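Long-range contacts in dual specificity phosphatase 28 (Homo sapiens, PDB 5Y15), which acts as a phosphatase on a synthetic aryl phosphate in vitro, with almost no detectable activity toward phosphotyrosine and even less toward phosphothreonine: residues A[43-47]-A[138-143]; A[65-69]-A[83-87]; A[93-99]-A[164-170]; A[145-149]-A[171-175]. The protein carries 2 engineered substitutions. All blocks are in the same frame, centred on the assembly; numbering follows the deposited sequence.

Interaction 1 (A[43-47]-A[138-143])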
loop_
_atom_site.group_PDB
_atom_site.type_symbol
_atom_site.label_atom_id
_atom_site.label_comp_id
_atom_site.label_asym_id
_atom_site.label_seq_id
_atom_site.Cartn_x
_atom_site.Cartn_y
_atom_site.Cartn_z
ATOM N N VAL A 43 -16.189 9.416 4.360
ATOM C CA VAL A 43 -16.953 8.305 4.938
ATOM C C VAL A 43 -16.905 8.349 6.461
ATOM O O VAL A 43 -17.874 8.004 7.140
ATOM C CB VAL A 43 -16.414 6.958 4.427
ATOM C CG1 VAL A 43 -17.074 5.805 5.167
ATOM C CG2 VAL A 43 -16.618 6.822 2.919
ATOM N N ALA A 44 -15.736 8.686 6.980
ATOM C CA ALA A 44 -15.430 8.658 8.397
ATOM C C ALA A 44 -14.143 9.441 8.572
ATOM O O ALA A 44 -13.489 9.794 7.579
ATOM C CB ALA A 44 -15.286 7.210 8.890
ATOM N N PRO A 45 -13.736 9.720 9.803
ATOM C CA PRO A 45 -12.509 10.503 9.996
ATOM C C PRO A 45 -11.321 9.906 9.259
ATOM O O PRO A 45 -11.107 8.692 9.267
ATOM C CB PRO A 45 -12.315 10.463 11.516
ATOM C CG PRO A 45 -13.715 10.383 12.020
ATOM C CD PRO A 45 -14.379 9.426 11.101
ATOM N N SER A 46 -10.599 10.769 8.554
ATOM C CA SER A 46 -9.378 10.435 7.834
ATOM C C SER A 46 -9.596 9.414 6.707
ATOM O O SER A 46 -8.630 8.854 6.187
ATOM C CB SER A 46 -8.307 9.946 8.814
ATOM O OG SER A 46 -7.724 11.050 9.497
ATOM N N LEU A 47 -10.837 9.222 6.268
ATOM C CA LEU A 47 -11.197 8.196 5.297
ATOM C C LEU A 47 -12.165 8.756 4.262
ATOM O O LEU A 47 -13.294 9.115 4.609
ATOM C CB LEU A 47 -11.840 7.007 6.014
ATOM C CG LEU A 47 -12.404 5.940 5.091
ATOM C CD1 LEU A 47 -11.230 5.173 4.437
ATOM C CD2 LEU A 47 -13.375 5.025 5.860
ATOM N N TYR A 138 -12.137 -1.725 5.939
ATOM C CA TYR A 138 -11.261 -0.935 6.788
ATOM C C TYR A 138 -11.971 -0.566 8.084
ATOM O O TYR A 138 -11.387 -0.655 9.174
ATOM C CB TYR A 138 -10.766 0.321 6.061
ATOM C CG TYR A 138 -10.019 1.242 7.001
ATOM C CD1 TYR A 138 -8.690 1.003 7.325
ATOM C CD2 TYR A 138 -10.664 2.304 7.627
ATOM C CE1 TYR A 138 -8.009 1.823 8.205
ATOM C CE2 TYR A 138 -9.991 3.123 8.536
ATOM C CZ TYR A 138 -8.673 2.872 8.822
ATOM O OH TYR A 138 -8.010 3.689 9.707
ATOM N N LEU A 139 -13.238 -0.155 7.984
ATOM C CA LEU A 139 -13.967 0.208 9.191
ATOM C C LEU A 139 -14.151 -0.991 10.111
ATOM O O LEU A 139 -14.094 -0.853 11.339
ATOM C CB LEU A 139 -15.310 0.827 8.825
ATOM C CG LEU A 139 -15.166 2.150 8.079
ATOM C CD1 LEU A 139 -16.545 2.628 7.679
ATOM C CD2 LEU A 139 -14.487 3.171 8.993
ATOM N N MET A 140 -14.352 -2.180 9.541
ATOM C CA MET A 140 -14.495 -3.359 10.385
ATOM C C MET A 140 -13.186 -3.718 11.074
ATOM O O MET A 140 -13.179 -4.077 12.257
ATOM C CB MET A 140 -14.946 -4.557 9.554
ATOM C CG MET A 140 -16.430 -4.701 9.366
ATOM S SD MET A 140 -16.712 -6.142 8.312
ATOM C CE MET A 140 -16.322 -5.432 6.816
ATOM N N ARG A 141 -12.079 -3.663 10.334
ATOM C CA ARG A 141 -10.802 -4.196 10.800
ATOM C C ARG A 141 -10.096 -3.258 11.779
ATOM O O ARG A 141 -9.446 -3.730 12.721
ATOM C CB ARG A 141 -9.915 -4.509 9.598
ATOM C CG ARG A 141 -8.473 -4.851 9.915
ATOM C CD ARG A 141 -8.365 -6.119 10.769
ATOM N NE ARG A 141 -6.968 -6.470 11.018
ATOM C CZ ARG A 141 -6.278 -6.063 12.083
ATOM N NH1 ARG A 141 -6.854 -5.298 13.003
ATOM N NH2 ARG A 141 -5.009 -6.423 12.229
ATOM N N HIS A 142 -10.184 -1.935 11.578
ATOM C CA HIS A 142 -9.411 -1.004 12.396
ATOM C C HIS A 142 -10.235 0.016 13.170
ATOM O O HIS A 142 -9.662 0.772 13.968
ATOM C CB HIS A 142 -8.364 -0.279 11.542
ATOM C CG HIS A 142 -7.242 -1.165 11.113
ATOM N ND1 HIS A 142 -7.040 -1.539 9.800
ATOM C CD2 HIS A 142 -6.273 -1.779 11.831
ATOM C CE1 HIS A 142 -5.980 -2.326 9.725
ATOM N NE2 HIS A 142 -5.496 -2.487 10.947
ATOM N N ARG A 143 -11.548 0.060 12.971
ATOM C CA ARG A 143 -12.411 0.875 13.806
ATOM C C ARG A 143 -13.433 -0.010 14.508
ATOM O O ARG A 143 -14.425 0.486 15.033
ATOM C CB ARG A 143 -13.104 1.953 12.976
ATOM C CG ARG A 143 -12.177 2.748 12.066
ATOM C CD ARG A 143 -11.538 3.909 12.758
ATOM N NE ARG A 143 -10.558 4.557 11.891
ATOM C CZ ARG A 143 -10.835 5.569 11.071
ATOM N NH1 ARG A 143 -12.070 6.061 11.015
ATOM N NH2 ARG A 143 -9.880 6.093 10.309
#

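Interaction 2 (A[65-69]-A[83-87])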
loop_
_atom_site.group_PDB
_atom_site.type_symbol
_atom_site.label_atom_id
_atom_site.label_comp_id
_atom_site.label_asym_id
_atom_site.label_seq_id
_atom_site.Cartn_x
_atom_site.Cartn_y
_atom_site.Cartn_z
ATOM N N GLY A 65 -5.555 16.568 3.286
ATOM C CA GLY A 65 -4.376 15.924 3.834
ATOM C C GLY A 65 -4.287 14.459 3.492
ATOM O O GLY A 65 -3.726 13.677 4.268
ATOM N N VAL A 66 -4.826 14.059 2.342
ATOM C CA VAL A 66 -4.729 12.670 1.936
ATOM C C VAL A 66 -3.268 12.351 1.691
ATOM O O VAL A 66 -2.587 13.026 0.915
ATOM C CB VAL A 66 -5.596 12.408 0.699
ATOM C CG1 VAL A 66 -5.254 11.058 0.084
ATOM C CG2 VAL A 66 -7.069 12.430 1.100
ATOM N N THR A 67 -2.771 11.331 2.374
ATOM C CA THR A 67 -1.394 10.912 2.234
ATOM C C THR A 67 -1.285 9.524 1.632
ATOM O O THR A 67 -0.164 9.044 1.422
ATOM C CB THR A 67 -0.689 10.931 3.595
ATOM O OG1 THR A 67 -1.384 10.058 4.475
ATOM C CG2 THR A 67 -0.719 12.334 4.194
ATOM N N LEU A 68 -2.411 8.866 1.352
ATOM C CA LEU A 68 -2.378 7.559 0.712
ATOM C C LEU A 68 -3.610 7.423 -0.157
ATOM O O LEU A 68 -4.719 7.651 0.326
ATOM C CB LEU A 68 -2.345 6.425 1.746
ATOM C CG LEU A 68 -2.492 4.998 1.211
ATOM C CD1 LEU A 68 -1.217 4.564 0.528
ATOM C CD2 LEU A 68 -2.886 4.000 2.302
ATOM N N CYS A 69 -3.411 7.075 -1.430
ATOM C CA CYS A 69 -4.500 6.755 -2.349
ATOM C C CYS A 69 -4.546 5.248 -2.541
ATOM O O CYS A 69 -3.530 4.634 -2.886
ATOM C CB CYS A 69 -4.303 7.439 -3.712
ATOM S SG CYS A 69 -4.338 9.236 -3.597
ATOM N N GLY A 83 3.849 13.064 -5.136
ATOM C CA GLY A 83 4.372 12.854 -3.798
ATOM C C GLY A 83 3.492 12.058 -2.861
ATOM O O GLY A 83 3.913 11.783 -1.732
ATOM N N VAL A 84 2.296 11.671 -3.286
ATOM C CA VAL A 84 1.361 10.910 -2.469
ATOM C C VAL A 84 1.527 9.438 -2.813
ATOM O O VAL A 84 1.364 9.045 -3.976
ATOM C CB VAL A 84 -0.087 11.367 -2.698
ATOM C CG1 VAL A 84 -1.051 10.487 -1.919
ATOM C CG2 VAL A 84 -0.240 12.832 -2.311
ATOM N N ALA A 85 1.852 8.629 -1.804
ATOM C CA ALA A 85 1.993 7.196 -2.013
ATOM C C ALA A 85 0.676 6.626 -2.519
ATOM O O ALA A 85 -0.398 7.119 -2.186
ATOM C CB ALA A 85 2.405 6.513 -0.702
ATOM N N GLU A 86 0.769 5.591 -3.358
ATOM C CA GLU A 86 -0.395 4.977 -3.986
ATOM C C GLU A 86 -0.276 3.468 -3.901
ATOM O O GLU A 86 0.755 2.895 -4.278
ATOM C CB GLU A 86 -0.540 5.363 -5.483
ATOM C CG GLU A 86 -1.515 4.415 -6.246
ATOM C CD GLU A 86 -1.467 4.532 -7.797
ATOM O OE1 GLU A 86 -0.512 5.135 -8.341
ATOM O OE2 GLU A 86 -2.374 3.979 -8.482
ATOM N N LEU A 87 -1.339 2.832 -3.426
ATOM C CA LEU A 87 -1.426 1.381 -3.348
ATOM C C LEU A 87 -2.479 0.930 -4.346
ATOM O O LEU A 87 -3.648 1.315 -4.222
ATOM C CB LEU A 87 -1.788 0.932 -1.924
ATOM C CG LEU A 87 -2.181 -0.540 -1.766
ATOM C CD1 LEU A 87 -1.001 -1.434 -2.033
ATOM C CD2 LEU A 87 -2.713 -0.787 -0.348
HETATM O O HOH W 1 2.765 9.262 0.895
#

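Interaction 3 (A[93-99]-A[164-170])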
loop_
_atom_site.group_PDB
_atom_site.type_symbol
_atom_site.label_atom_id
_atom_site.label_comp_id
_atom_site.label_asym_id
_atom_site.label_seq_id
_atom_site.Cartn_x
_atom_site.Cartn_y
_atom_site.Cartn_z
ATOM N N ASP A 93 -14.096 -5.106 -11.124
ATOM C CA ASP A 93 -15.337 -5.112 -10.361
ATOM C C ASP A 93 -16.136 -6.335 -10.804
ATOM O O ASP A 93 -17.088 -6.261 -11.582
ATOM C CB ASP A 93 -16.100 -3.812 -10.560
ATOM C CG ASP A 93 -17.381 -3.768 -9.747
ATOM O OD1 ASP A 93 -17.616 -4.725 -8.978
ATOM O OD2 ASP A 93 -18.145 -2.790 -9.893
ATOM N N ASP A 94 -15.705 -7.492 -10.311
ATOM C CA ASP A 94 -16.284 -8.722 -10.779
ATOM C C ASP A 94 -16.438 -9.672 -9.606
ATOM O O ASP A 94 -15.506 -9.825 -8.797
ATOM C CB ASP A 94 -15.378 -9.326 -11.881
ATOM C CG ASP A 94 -15.927 -10.599 -12.487
ATOM O OD1 ASP A 94 -16.211 -11.572 -11.762
ATOM O OD2 ASP A 94 -16.099 -10.615 -13.722
ATOM N N PRO A 95 -17.572 -10.361 -9.510
ATOM C CA PRO A 95 -17.818 -11.173 -8.315
ATOM C C PRO A 95 -16.865 -12.337 -8.172
ATOM O O PRO A 95 -16.786 -12.916 -7.086
ATOM C CB PRO A 95 -19.276 -11.637 -8.494
ATOM C CG PRO A 95 -19.533 -11.527 -9.969
ATOM C CD PRO A 95 -18.720 -10.347 -10.432
ATOM N N ALA A 96 -16.168 -12.722 -9.232
ATOM C CA ALA A 96 -15.221 -13.823 -9.157
ATOM C C ALA A 96 -13.833 -13.363 -8.741
ATOM O O ALA A 96 -12.991 -14.204 -8.424
ATOM C CB ALA A 96 -15.133 -14.538 -10.510
ATOM N N GLU A 97 -13.600 -12.057 -8.656
ATOM C CA GLU A 97 -12.314 -11.561 -8.211
ATOM C C GLU A 97 -12.171 -11.731 -6.701
ATOM O O GLU A 97 -13.124 -11.519 -5.938
ATOM C CB GLU A 97 -12.180 -10.090 -8.595
ATOM C CG GLU A 97 -12.056 -9.873 -10.083
ATOM C CD GLU A 97 -10.610 -9.839 -10.520
ATOM O OE1 GLU A 97 -10.226 -8.927 -11.277
ATOM O OE2 GLU A 97 -9.844 -10.709 -10.074
ATOM N N ASP A 98 -10.977 -12.148 -6.274
ATOM C CA ASP A 98 -10.668 -12.352 -4.858
ATOM C C ASP A 98 -10.175 -11.025 -4.303
ATOM O O ASP A 98 -8.988 -10.702 -4.339
ATOM C CB ASP A 98 -9.640 -13.464 -4.671
ATOM C CG ASP A 98 -9.435 -13.857 -3.197
ATOM O OD1 ASP A 98 -10.167 -13.362 -2.307
ATOM O OD2 ASP A 98 -8.564 -14.720 -2.932
ATOM N N LEU A 99 -11.103 -10.234 -3.791
ATOM C CA LEU A 99 -10.689 -9.019 -3.107
ATOM C C LEU A 99 -10.257 -9.332 -1.681
ATOM O O LEU A 99 -9.319 -8.706 -1.167
ATOM C CB LEU A 99 -11.837 -8.007 -3.115
ATOM C CG LEU A 99 -11.714 -6.709 -2.325
ATOM C CD1 LEU A 99 -10.677 -5.777 -2.930
ATOM C CD2 LEU A 99 -13.073 -6.063 -2.330
ATOM N N ASN A 164 -20.332 -5.547 -5.192
ATOM C CA ASN A 164 -20.999 -6.574 -5.984
ATOM C C ASN A 164 -21.207 -7.812 -5.112
ATOM O O ASN A 164 -20.598 -7.932 -4.045
ATOM C CB ASN A 164 -20.227 -6.866 -7.287
ATOM C CG ASN A 164 -18.955 -7.694 -7.099
ATOM O OD1 ASN A 164 -18.973 -8.779 -6.520
ATOM N ND2 ASN A 164 -17.857 -7.201 -7.657
ATOM N N PRO A 165 -22.118 -8.715 -5.498
ATOM C CA PRO A 165 -22.465 -9.815 -4.582
ATOM C C PRO A 165 -21.286 -10.657 -4.161
ATOM O O PRO A 165 -21.264 -11.154 -3.025
ATOM C CB PRO A 165 -23.464 -10.643 -5.401
ATOM C CG PRO A 165 -24.024 -9.683 -6.343
ATOM C CD PRO A 165 -22.912 -8.793 -6.733
ATOM N N GLY A 166 -20.289 -10.818 -5.031
ATOM C CA GLY A 166 -19.117 -11.575 -4.636
ATOM C C GLY A 166 -18.323 -10.848 -3.570
ATOM O O GLY A 166 -17.892 -11.450 -2.584
ATOM N N PHE A 167 -18.133 -9.540 -3.750
ATOM C CA PHE A 167 -17.462 -8.755 -2.726
ATOM C C PHE A 167 -18.247 -8.769 -1.418
ATOM O O PHE A 167 -17.653 -8.830 -0.336
ATOM C CB PHE A 167 -17.273 -7.319 -3.188
ATOM C CG PHE A 167 -16.339 -7.162 -4.350
ATOM C CD1 PHE A 167 -15.489 -8.183 -4.724
ATOM C CD2 PHE A 167 -16.292 -5.961 -5.044
ATOM C CE1 PHE A 167 -14.624 -8.013 -5.780
ATOM C CE2 PHE A 167 -15.438 -5.787 -6.110
ATOM C CZ PHE A 167 -14.601 -6.808 -6.478
ATOM N N TRP A 168 -19.583 -8.718 -1.486
ATOM C CA TRP A 168 -20.356 -8.781 -0.248
ATOM C C TRP A 168 -20.147 -10.104 0.457
ATOM O O TRP A 168 -20.033 -10.152 1.693
ATOM C CB TRP A 168 -21.854 -8.593 -0.503
ATOM C CG TRP A 168 -22.583 -8.410 0.794
ATOM C CD1 TRP A 168 -23.351 -9.333 1.445
ATOM C CD2 TRP A 168 -22.573 -7.245 1.620
ATOM N NE1 TRP A 168 -23.830 -8.807 2.611
ATOM C CE2 TRP A 168 -23.372 -7.521 2.738
ATOM C CE3 TRP A 168 -21.979 -5.982 1.507
ATOM C CZ2 TRP A 168 -23.589 -6.583 3.747
ATOM C CZ3 TRP A 168 -22.186 -5.062 2.514
ATOM C CH2 TRP A 168 -22.985 -5.362 3.611
ATOM N N SER A 169 -20.078 -11.189 -0.317
ATOM C CA SER A 169 -19.842 -12.498 0.280
ATOM C C SER A 169 -18.501 -12.513 0.987
ATOM O O SER A 169 -18.380 -12.966 2.140
ATOM C CB SER A 169 -19.885 -13.567 -0.813
ATOM O OG SER A 169 -19.648 -14.851 -0.269
ATOM N N GLN A 170 -17.496 -11.950 0.330
ATOM C CA GLN A 170 -16.175 -11.900 0.939
ATOM C C GLN A 170 -16.160 -11.017 2.186
ATOM O O GLN A 170 -15.433 -11.322 3.137
ATOM C CB GLN A 170 -15.184 -11.439 -0.112
ATOM C CG GLN A 170 -14.971 -12.496 -1.217
ATOM C CD GLN A 170 -14.432 -11.869 -2.462
ATOM O OE1 GLN A 170 -13.435 -11.142 -2.419
ATOM N NE2 GLN A 170 -15.087 -12.138 -3.597
#

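Interaction 4 (A[145-149]-A[171-175])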
loop_
_atom_site.group_PDB
_atom_site.type_symbol
_atom_site.label_atom_id
_atom_site.label_comp_id
_atom_site.label_asym_id
_atom_site.label_seq_id
_atom_site.Cartn_x
_atom_site.Cartn_y
_atom_site.Cartn_z
ATOM N N LEU A 145 -15.852 -1.951 13.773
ATOM C CA LEU A 145 -17.274 -1.963 13.478
ATOM C C LEU A 145 -17.722 -3.313 12.949
ATOM O O LEU A 145 -16.961 -4.063 12.344
ATOM C CB LEU A 145 -17.668 -0.883 12.469
ATOM C CG LEU A 145 -17.650 0.598 12.858
ATOM C CD1 LEU A 145 -16.278 1.133 12.819
ATOM C CD2 LEU A 145 -18.517 1.407 11.914
ATOM N N SER A 146 -18.995 -3.604 13.162
ATOM C CA SER A 146 -19.554 -4.772 12.518
ATOM C C SER A 146 -19.735 -4.478 11.036
ATOM O O SER A 146 -19.637 -3.337 10.592
ATOM C CB SER A 146 -20.882 -5.153 13.171
ATOM O OG SER A 146 -21.854 -4.142 12.958
ATOM N N LEU A 147 -19.972 -5.532 10.259
ATOM C CA LEU A 147 -20.251 -5.352 8.842
ATOM C C LEU A 147 -21.474 -4.462 8.627
ATOM O O LEU A 147 -21.478 -3.589 7.742
ATOM C CB LEU A 147 -20.449 -6.718 8.188
ATOM C CG LEU A 147 -20.898 -6.742 6.732
ATOM C CD1 LEU A 147 -19.979 -5.882 5.908
ATOM C CD2 LEU A 147 -20.924 -8.173 6.213
ATOM N N ALA A 148 -22.519 -4.664 9.433
ATOM C CA ALA A 148 -23.748 -3.878 9.301
ATOM C C ALA A 148 -23.473 -2.382 9.415
ATOM O O ALA A 148 -23.898 -1.591 8.564
ATOM C CB ALA A 148 -24.761 -4.319 10.358
ATOM N N LYS A 149 -22.798 -1.969 10.484
ATOM C CA LYS A 149 -22.589 -0.543 10.697
ATOM C C LYS A 149 -21.464 0.028 9.850
ATOM O O LYS A 149 -21.509 1.212 9.489
ATOM C CB LYS A 149 -22.349 -0.251 12.179
ATOM C CG LYS A 149 -23.659 0.021 12.952
ATOM C CD LYS A 149 -24.654 -1.138 12.870
ATOM C CE LYS A 149 -26.001 -0.791 13.493
ATOM N NZ LYS A 149 -26.964 -1.931 13.387
ATOM N N LEU A 171 -16.981 -9.956 2.227
ATOM C CA LEU A 171 -17.085 -9.133 3.436
ATOM C C LEU A 171 -17.722 -9.910 4.583
ATOM O O LEU A 171 -17.311 -9.775 5.740
ATOM C CB LEU A 171 -17.896 -7.876 3.132
ATOM C CG LEU A 171 -17.109 -6.850 2.318
ATOM C CD1 LEU A 171 -18.031 -5.786 1.745
ATOM C CD2 LEU A 171 -16.007 -6.213 3.131
ATOM N N GLN A 172 -18.731 -10.729 4.282
ATOM C CA GLN A 172 -19.350 -11.541 5.320
ATOM C C GLN A 172 -18.343 -12.524 5.901
ATOM O O GLN A 172 -18.246 -12.684 7.129
ATOM C CB GLN A 172 -20.534 -12.299 4.718
ATOM C CG GLN A 172 -21.793 -11.460 4.515
ATOM C CD GLN A 172 -22.939 -12.265 3.926
ATOM O OE1 GLN A 172 -22.721 -13.285 3.268
ATOM N NE2 GLN A 172 -24.164 -11.785 4.118
ATOM N N LYS A 173 -17.538 -13.145 5.033
ATOM C CA LYS A 173 -16.515 -14.070 5.508
ATOM C C LYS A 173 -15.432 -13.336 6.288
ATOM O O LYS A 173 -14.917 -13.853 7.284
ATOM C CB LYS A 173 -15.910 -14.817 4.315
ATOM C CG LYS A 173 -14.837 -15.845 4.670
ATOM C CD LYS A 173 -15.363 -16.871 5.696
ATOM C CE LYS A 173 -15.182 -18.319 5.232
ATOM N NZ LYS A 173 -13.867 -18.535 4.547
ATOM N N TYR A 174 -15.075 -12.128 5.851
ATOM C CA TYR A 174 -14.083 -11.334 6.565
ATOM C C TYR A 174 -14.577 -10.989 7.960
ATOM O O TYR A 174 -13.802 -11.004 8.925
ATOM C CB TYR A 174 -13.794 -10.063 5.784
ATOM C CG TYR A 174 -12.590 -9.260 6.218
ATOM C CD1 TYR A 174 -11.319 -9.818 6.229
ATOM C CD2 TYR A 174 -12.715 -7.921 6.550
ATOM C CE1 TYR A 174 -10.203 -9.066 6.574
ATOM C CE2 TYR A 174 -11.610 -7.163 6.890
ATOM C CZ TYR A 174 -10.360 -7.741 6.917
ATOM O OH TYR A 174 -9.264 -6.983 7.253
ATOM N N GLU A 175 -15.872 -10.691 8.090
ATOM C CA GLU A 175 -16.417 -10.410 9.408
ATOM C C GLU A 175 -16.317 -11.634 10.299
ATOM O O GLU A 175 -15.791 -11.558 11.416
ATOM C CB GLU A 175 -17.862 -9.942 9.297
ATOM C CG GLU A 175 -18.395 -9.320 10.601
ATOM C CD GLU A 175 -19.891 -9.160 10.587
ATOM O OE1 GLU A 175 -20.575 -9.957 9.908
ATOM O OE2 GLU A 175 -20.385 -8.203 11.213
HETATM O O HOH W 2 -22.944 -7.511 10.575
#

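Interaction 1 (A[43-47]-A[138-143])
Y138 and L47 meet where helix 130-142 backs onto the N-terminal hairpin, the CD2 methyl of L47 lying 4.2 Å from Y138 CD2 and approaching the ring obliquely. The phenol oxygen has its main partner beyond the contact, a hydrogen bond to E111 on helix 100-115. One residue on, L139 supplies the apolar centre. Its two methyls divide the work: L139 CD1 stands 4.1 Å from V43 CG1, while L139 CD2 touches both A44 CB and L47 CD2, coming within 3.8 Å of L47 CD2. V43 and A44 both face L47 in a classic beta bulge, which probably helps all three to reach this one leucine; a type II turn from A44 to L47 closes the hairpin. Just past the C-terminal end of the helix comes R143, whose chain bends at its second torsion (chi2 -86°) and carries the guanidinium to the turn. There R143 NH2 gives a hydrogen bond to P45 O at 3.1 Å with an angle of 151°, the oxygen lying at the edge of the guanidinium near its plane; a weaker bond runs from NH1 to the same oxygen. Y138 CE2 lies 3.2 Å from the R143 guanidinium plane, toward its rim, and R143 NH2 also makes a weak bond to Y138 OH. Two ways of holding a hairpin thus sit side by side: leucine methyls fill the buried interior, while at the more open margin a single carbonyl is gripped by two arms of one arginine, whose charge probably polarises both that carbonyl and the tyrosine hydroxyl.

Interaction 2 (A[65-69]-A[83-87])
With CG1 of V84 swung opposite the backbone N (chi1 176°), this methyl lies against the T67 backbone, 3.7 Å from T67 C, and also reaches the C69 sulfur; C69 meets it by turning SG away from its own carbonyl carbon (chi1 -63°), leaving SG 3.9 Å from V84 CG1. L68 leans the other way, its CD1 coming 4.3 Å from A85 CB and to a similar distance from L87 CB. Between these two layers the main chains pair. C69 N donates to A85 O at 3.1 Å, and L87 N returns a bond to C69 O at 2.9 Å. C69 therefore engages the neighbouring strand through both its N and its O, on the two sides of E86, as parallel pairing requires. Earlier in the pair the strands stand farther apart, and a water spans them, donating to T67 O and accepting from A85 N at 2.9 Å. E86 directs its carboxylate away from C69, to N71 and, by a salt bridge, to R88 of the second subunit. The pairing belongs to the parallel part of the mixed central sheet of the protein tyrosine phosphatase fold: strand 85-88 is outermost within the chain, and in this assembly an antiparallel strand of the second subunit continues the sheet beyond it.

Interaction 3 (A[93-99]-A[164-170])
Three hydrogen bonds join the loop 93-99 to the start of helix 165-179, and all of them use a side-chain amide of the helix segment. N164 ND2 donates to D93 OD1 at 2.8 Å, with an angle of 170°; the carboxylate and amide planes are nearly coplanar, 17° apart. The other two belong to Q170, whose extended chain presents both ends of its amide to the loop backbone: Q170 NE2 donates to E97 O at 3.1 Å, and Q170 OE1 accepts from L99 N at 2.9 Å as well as from L100 N. N164 is also the N-cap of the helix, its OD1 accepting from F167 N at 3.0 Å, so one amide both caps the helix and holds the aspartate, which S129 bonds too. This loop occupies the position that in related dual-specificity phosphatases carries the general acid. The side chain of D93 is about 7 Å from that of S124, an engineered residue at the position inferred to carry the phosphocysteine intermediate. Apolar and ring contacts centre on F167. L99 CD2 makes a CH-pi contact over one face, 4.0 Å from the F167 ring centroid; N164 ND2 lies above the opposite face toward its rim, and E97 O sits at the edge. Closest backbone packing occurs where G166, having no side chain, lets P95 O approach to 3.6 Å from G166 CA, beside the Asx turn in which D94 OD1 accepts from A96 N.

Interaction 4 (A[145-149]-A[171-175])
The carboxylate of E175 has L147 over one face: L147 N donates to E175 OE2 from 56° out of the carboxylate plane, and L147 CB rests on the same side, 3.4 Å from E175 OE2. The bond itself is short and straight, 2.9 Å between L147 N and E175 OE2 with an angle of 165°. A water reaches the same oxygen from a much lower angle, donating to E175 OE2 at 2.7 Å and accepting from A148 N, so two successive amides at the beginning of helix 147-157 are served by one carboxylate oxygen, directly and through solvent. S146 is the N-cap of that helix, though its OG accepts only a weak bond from K149 N. The pair of helices, 147-157 and 165-179, belongs to the helical layer of the phosphatase fold, and the positive helix end probably favours the glutamate's negative charge here. Beyond the backbone bond, L147 holds CG opposite its backbone N (chi1 174°) and inserts its branches against helix 165-179. L147 CD1 lies 4.0 Å from L171 CB, the two side chains crossing at about a right angle, whereas L147 CD2 rests on Q172 CG at 3.8 Å. M140 of helix 130-142 packs against both leucines.

In the fold
From the N terminus, interaction 1 opens first, at residues 43-47, and its long loop closes only at 138-143, fastening the first hairpin of the sheet to helix 130-142. Interaction 2 is nested wholly within that loop, closing a short one that pairs strand 66-71 with strand 85-88. Interaction 3 also opens inside, at 93-99, but closes beyond, at 164-170, and so crosses interaction 1. Interaction 4 follows interaction 1 in series and crosses interaction 3, both using helix 165-179, where W168 touches L147. Interactions 1 and 4 meet through L139, M140 and L145. Interactions 2 and 3 lie on opposite sides of the chain's centre, their centres about 25 Å apart.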